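Local coordinates for glideosome-associated protein 50 (Plasmodium falciparum 3D7, PDB 3TGH) that takes part in parasite gliding motility and host cell invasion as a component of the glideosome, which it may attach to the inner membrane complex, at residues 8-22 and 247-259. Numbering follows the deposited sequence.
With SO4 (sulfate ion), chain E.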
loop_
_atom_site.group_PDB
_atom_site.type_symbol
_atom_site.label_atom_id
_atom_site.label_comp_id
_atom_site.label_asym_id
_atom_site.label_seq_id
_atom_site.Cartn_x
_atom_site.Cartn_y
_atom_site.Cartn_z
ATOM N N SER A 8 -2.808 3.045 -6.440
ATOM C CA SER A 8 -2.215 1.839 -5.870
ATOM C C SER A 8 -1.814 0.900 -6.999
ATOM O O SER A 8 -2.606 0.663 -7.914
ATOM C CB SER A 8 -3.217 1.107 -4.966
ATOM O OG SER A 8 -3.498 1.840 -3.789
ATOM N N LEU A 9 -0.592 0.370 -6.920
ATOM C CA LEU A 9 -0.047 -0.561 -7.904
ATOM C C LEU A 9 0.722 -1.664 -7.170
ATOM O O LEU A 9 1.679 -1.383 -6.461
ATOM C CB LEU A 9 0.896 0.180 -8.856
ATOM C CG LEU A 9 1.524 -0.684 -9.956
ATOM C CD1 LEU A 9 0.479 -1.050 -11.016
ATOM C CD2 LEU A 9 2.730 0.020 -10.566
ATOM N N GLY A 10 0.314 -2.918 -7.330
ATOM C CA GLY A 10 0.921 -4.009 -6.554
ATOM C C GLY A 10 1.491 -5.140 -7.382
ATOM O O GLY A 10 0.982 -5.440 -8.462
ATOM N N ASP A 11 2.569 -5.750 -6.887
ATOM C CA ASP A 11 3.163 -6.946 -7.505
ATOM C C ASP A 11 3.473 -6.729 -8.985
ATOM O O ASP A 11 3.164 -7.560 -9.846
ATOM C CB ASP A 11 2.230 -8.129 -7.288
ATOM C CG ASP A 11 2.049 -8.451 -5.813
ATOM O OD1 ASP A 11 2.943 -9.098 -5.236
ATOM O OD2 ASP A 11 1.024 -8.061 -5.229
ATOM N N TRP A 12 4.130 -5.606 -9.238
ATOM C CA TRP A 12 4.232 -4.995 -10.565
ATOM C C TRP A 12 5.542 -5.329 -11.285
ATOM O O TRP A 12 5.645 -5.181 -12.510
ATOM C CB TRP A 12 4.066 -3.466 -10.418
ATOM C CG TRP A 12 4.933 -2.907 -9.336
ATOM C CD1 TRP A 12 4.552 -2.597 -8.060
ATOM C CD2 TRP A 12 6.340 -2.639 -9.411
ATOM N NE1 TRP A 12 5.635 -2.153 -7.334
ATOM C CE2 TRP A 12 6.741 -2.154 -8.147
ATOM C CE3 TRP A 12 7.297 -2.742 -10.429
ATOM C CZ2 TRP A 12 8.056 -1.796 -7.867
ATOM C CZ3 TRP A 12 8.612 -2.373 -10.151
ATOM C CH2 TRP A 12 8.977 -1.914 -8.878
ATOM N N GLY A 13 6.544 -5.786 -10.536
ATOM C CA GLY A 13 7.896 -5.938 -11.077
ATOM C C GLY A 13 8.201 -7.254 -11.756
ATOM O O GLY A 13 8.901 -8.098 -11.191
ATOM N N LYS A 14 7.694 -7.404 -12.976
ATOM C CA LYS A 14 7.980 -8.561 -13.814
ATOM C C LYS A 14 7.796 -8.165 -15.280
ATOM O O LYS A 14 6.846 -7.464 -15.618
ATOM C CB LYS A 14 7.047 -9.716 -13.466
ATOM C CG LYS A 14 7.410 -11.036 -14.157
ATOM C CD LYS A 14 6.496 -12.174 -13.745
ATOM C CE LYS A 14 6.909 -13.478 -14.430
ATOM N NZ LYS A 14 6.051 -14.628 -14.029
ATOM N N ASP A 15 8.711 -8.601 -16.138
ATOM C CA ASP A 15 8.646 -8.265 -17.560
ATOM C C ASP A 15 7.608 -9.150 -18.260
ATOM O O ASP A 15 7.907 -10.265 -18.694
ATOM C CB ASP A 15 10.025 -8.410 -18.215
ATOM C CG ASP A 15 10.032 -8.011 -19.688
ATOM O OD1 ASP A 15 9.163 -7.220 -20.118
ATOM O OD2 ASP A 15 10.924 -8.495 -20.417
ATOM N N THR A 16 6.386 -8.638 -18.343
ATOM C CA THR A 16 5.288 -9.307 -19.038
ATOM C C THR A 16 4.616 -8.294 -19.954
ATOM O O THR A 16 4.735 -7.091 -19.742
ATOM C CB THR A 16 4.233 -9.851 -18.040
ATOM O OG1 THR A 16 3.558 -8.761 -17.392
ATOM C CG2 THR A 16 4.882 -10.738 -16.988
ATOM N N LYS A 17 3.906 -8.770 -20.972
ATOM C CA LYS A 17 3.137 -7.861 -21.826
ATOM C C LYS A 17 2.104 -7.101 -20.985
ATOM O O LYS A 17 1.850 -5.922 -21.223
ATOM C CB LYS A 17 2.471 -8.602 -22.996
ATOM C CG LYS A 17 1.387 -9.604 -22.610
ATOM C CD LYS A 17 0.744 -10.238 -23.853
ATOM C CE LYS A 17 -0.531 -11.000 -23.498
ATOM N NZ LYS A 17 -1.363 -11.297 -24.698
ATOM N N GLY A 18 1.531 -7.782 -19.992
ATOM C CA GLY A 18 0.597 -7.158 -19.061
ATOM C C GLY A 18 1.188 -5.966 -18.317
ATOM O O GLY A 18 0.535 -4.937 -18.183
ATOM N N GLN A 19 2.419 -6.099 -17.837
ATOM C CA GLN A 19 3.063 -5.002 -17.101
ATOM C C GLN A 19 3.119 -3.731 -17.944
ATOM O O GLN A 19 2.823 -2.634 -17.457
ATOM C CB GLN A 19 4.484 -5.360 -16.658
ATOM C CG GLN A 19 5.089 -4.312 -15.698
ATOM C CD GLN A 19 6.617 -4.208 -15.748
ATOM O OE1 GLN A 19 7.253 -4.548 -16.749
ATOM N NE2 GLN A 19 7.202 -3.694 -14.670
ATOM N N ILE A 20 3.502 -3.897 -19.206
ATOM C CA ILE A 20 3.736 -2.778 -20.117
ATOM C C ILE A 20 2.415 -2.124 -20.534
ATOM O O ILE A 20 2.310 -0.895 -20.576
ATOM C CB ILE A 20 4.509 -3.242 -21.382
ATOM C CG1 ILE A 20 5.854 -3.881 -21.006
ATOM C CG2 ILE A 20 4.740 -2.074 -22.342
ATOM C CD1 ILE A 20 6.769 -2.976 -20.203
ATOM N N LEU A 21 1.416 -2.949 -20.838
ATOM C CA LEU A 21 0.078 -2.455 -21.161
ATOM C C LEU A 21 -0.507 -1.715 -19.960
ATOM O O LEU A 21 -1.063 -0.630 -20.101
ATOM C CB LEU A 21 -0.834 -3.619 -21.576
ATOM C CG LEU A 21 -2.256 -3.287 -22.039
ATOM C CD1 LEU A 21 -2.234 -2.303 -23.202
ATOM C CD2 LEU A 21 -3.010 -4.560 -22.416
ATOM N N ASN A 22 -0.361 -2.302 -18.773
ATOM C CA ASN A 22 -0.863 -1.697 -17.548
ATOM C C ASN A 22 -0.198 -0.345 -17.272
ATOM O O ASN A 22 -0.869 0.611 -16.884
ATOM C CB ASN A 22 -0.666 -2.657 -16.360
ATOM C CG ASN A 22 -1.634 -2.400 -15.225
ATOM O OD1 ASN A 22 -2.757 -1.956 -15.443
ATOM N ND2 ASN A 22 -1.206 -2.695 -14.001
ATOM N N HIS A 247 -11.419 -3.982 2.641
ATOM C CA HIS A 247 -10.206 -4.719 2.344
ATOM C C HIS A 247 -10.056 -4.714 0.835
ATOM O O HIS A 247 -10.898 -5.251 0.115
ATOM C CB HIS A 247 -10.311 -6.148 2.877
ATOM C CG HIS A 247 -10.496 -6.221 4.359
ATOM N ND1 HIS A 247 -9.465 -6.518 5.223
ATOM C CD2 HIS A 247 -11.587 -6.004 5.133
ATOM C CE1 HIS A 247 -9.916 -6.497 6.465
ATOM N NE2 HIS A 247 -11.203 -6.192 6.437
ATOM N N ILE A 248 -9.001 -4.077 0.350
ATOM C CA ILE A 248 -8.789 -3.952 -1.072
ATOM C C ILE A 248 -7.559 -4.747 -1.461
ATOM O O ILE A 248 -6.476 -4.523 -0.909
ATOM C CB ILE A 248 -8.600 -2.488 -1.476
ATOM C CG1 ILE A 248 -9.884 -1.691 -1.215
ATOM C CG2 ILE A 248 -8.184 -2.403 -2.937
ATOM C CD1 ILE A 248 -9.745 -0.205 -1.475
ATOM N N THR A 249 -7.731 -5.679 -2.401
ATOM C CA THR A 249 -6.609 -6.350 -3.025
ATOM C C THR A 249 -6.319 -5.671 -4.360
ATOM O O THR A 249 -7.219 -5.454 -5.191
ATOM C CB THR A 249 -6.862 -7.841 -3.281
ATOM O OG1 THR A 249 -7.306 -8.467 -2.075
ATOM C CG2 THR A 249 -5.576 -8.513 -3.756
ATOM N N CYS A 250 -5.054 -5.327 -4.545
ATOM C CA CYS A 250 -4.580 -4.681 -5.753
ATOM C C CYS A 250 -3.236 -5.316 -6.083
ATOM O O CYS A 250 -2.183 -4.691 -5.946
ATOM C CB CYS A 250 -4.487 -3.172 -5.524
ATOM S SG CYS A 250 -4.139 -2.219 -6.994
ATOM N N GLY A 251 -3.282 -6.584 -6.493
ATOM C CA GLY A 251 -2.072 -7.381 -6.708
ATOM C C GLY A 251 -1.817 -7.786 -8.150
ATOM O O GLY A 251 -0.957 -8.629 -8.414
ATOM N N SER A 252 -2.524 -7.168 -9.095
ATOM C CA SER A 252 -2.413 -7.571 -10.498
ATOM C C SER A 252 -1.711 -6.513 -11.367
ATOM O O SER A 252 -2.094 -6.278 -12.512
ATOM C CB SER A 252 -3.803 -7.942 -11.045
ATOM O OG SER A 252 -4.680 -6.824 -11.089
ATOM N N GLY A 253 -0.659 -5.896 -10.832
ATOM C CA GLY A 253 0.110 -4.907 -11.585
ATOM C C GLY A 253 0.873 -5.462 -12.787
ATOM O O GLY A 253 1.189 -4.716 -13.714
ATOM N N SER A 254 1.206 -6.754 -12.758
ATOM C CA SER A 254 1.917 -7.405 -13.875
ATOM C C SER A 254 1.386 -8.792 -14.265
ATOM O O SER A 254 1.659 -9.255 -15.370
ATOM C CB SER A 254 3.408 -7.543 -13.567
ATOM O OG SER A 254 3.642 -8.437 -12.491
ATOM N N MET A 255 0.663 -9.446 -13.358
ATOM C CA MET A 255 0.229 -10.836 -13.539
ATOM C C MET A 255 -1.193 -11.003 -13.085
ATOM O O MET A 255 -1.676 -10.261 -12.232
ATOM C CB MET A 255 1.061 -11.794 -12.679
ATOM C CG MET A 255 2.544 -11.769 -12.908
ATOM S SD MET A 255 3.369 -12.845 -11.718
ATOM C CE MET A 255 3.159 -11.931 -10.186
ATOM N N SER A 256 -1.834 -12.034 -13.620
ATOM C CA SER A 256 -3.196 -12.382 -13.281
ATOM C C SER A 256 -3.266 -13.860 -12.914
ATOM O O SER A 256 -2.725 -14.708 -13.622
ATOM C CB SER A 256 -4.110 -12.128 -14.477
ATOM O OG SER A 256 -5.396 -12.700 -14.263
ATOM N N GLN A 257 -3.920 -14.163 -11.802
ATOM C CA GLN A 257 -4.322 -15.532 -11.518
ATOM C C GLN A 257 -5.838 -15.509 -11.380
ATOM O O GLN A 257 -6.397 -14.594 -10.754
ATOM C CB GLN A 257 -3.605 -16.106 -10.292
ATOM C CG GLN A 257 -3.784 -15.319 -9.023
ATOM C CD GLN A 257 -2.727 -15.614 -7.954
ATOM O OE1 GLN A 257 -2.793 -15.071 -6.857
ATOM N NE2 GLN A 257 -1.760 -16.472 -8.272
ATOM N N GLY A 258 -6.479 -16.509 -11.982
ATOM C CA GLY A 258 -7.916 -16.498 -12.288
ATOM C C GLY A 258 -8.869 -16.310 -11.125
ATOM O O GLY A 258 -8.472 -15.869 -10.055
ATOM N N LYS A 259 -10.136 -16.666 -11.335
ATOM C CA LYS A 259 -11.198 -16.330 -10.370
ATOM C C LYS A 259 -11.149 -17.092 -9.032
ATOM O O LYS A 259 -11.783 -16.668 -8.057
ATOM C CB LYS A 259 -12.588 -16.454 -11.019
ATOM C CG LYS A 259 -13.223 -15.112 -11.411
ATOM C CD LYS A 259 -12.415 -14.339 -12.462
ATOM C CE LYS A 259 -13.030 -12.967 -12.713
ATOM N NZ LYS A 259 -12.164 -12.074 -13.531
HETATM S S SO4 E . 3.556 -12.698 -21.260
HETATM O O1 SO4 E . 4.195 -11.414 -21.526
HETATM O O2 SO4 E . 4.095 -13.256 -20.021
HETATM O O3 SO4 E . 2.112 -12.514 -21.132
HETATM O O4 SO4 E . 3.837 -13.615 -22.365
HETATM O O HOH W 1 0.813 -8.758 -10.441
HETATM O O HOH W 2 2.398 -2.258 -14.545
#
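Ser254 packs against the loop that runs from Asp11 to Thr16, where the segments that follow one strand of each mixed β-sheet of the calcineurin-like metallophosphoesterase fold meet. One loop links strand 4-8 to helix 17-32 and carries the family's Gly-Asp pair, Gly10-Asp11; the other leaves the end of strand 245-250.

Hydrogen bonds carry most of the contact. Gly253 N donates to Gly10 O over 2.9 Å, nearly in line with the C=O bond although the angle at the hydrogen is only 138°. Ser254 is held from both ends: its OG, turned between backbone N and carbonyl carbon (chi1 66°), reaches a lone pair of Asp11 O at 2.8 Å, while its own carbonyl receives Thr16 OG1, also in the carbonyl plane. That hydroxyl in turn accepts from Gln19 N as the N-cap of helix 17-32, so one side-chain oxygen both caps the helix and grips the opposite loop. One turn further on, Asn22 ND2 donates to Gly253 O at 3.1 Å, side-on to the C=O bond and tilted 35° out of the carbonyl plane, and also bonds Gly275 O at the start of strand 275-282. One water bridges Gly253 O and Gln19 O; another accepts from Met255 N and lies within hydrogen-bonding distance of both Asp11 O and Gly251 O.

Close backbone packing accompanies these bonds. Gly10 CA lies 3.2 Å from Cys250 O in a CA-H...O contact, and Asp11 CB sits against Gly251 O. Asp11 OD2 accepts from the backbone N of His233, a metal-binding residue, and OD1 from Ser43 N.

Among the apolar contacts, Leu9 CD1 lies 3.9 Å from Gly253 CA, and at the outer margin the extended Lys14 chain crosses Met255 at about a right angle, its CD 3.8 Å from Met255 SD.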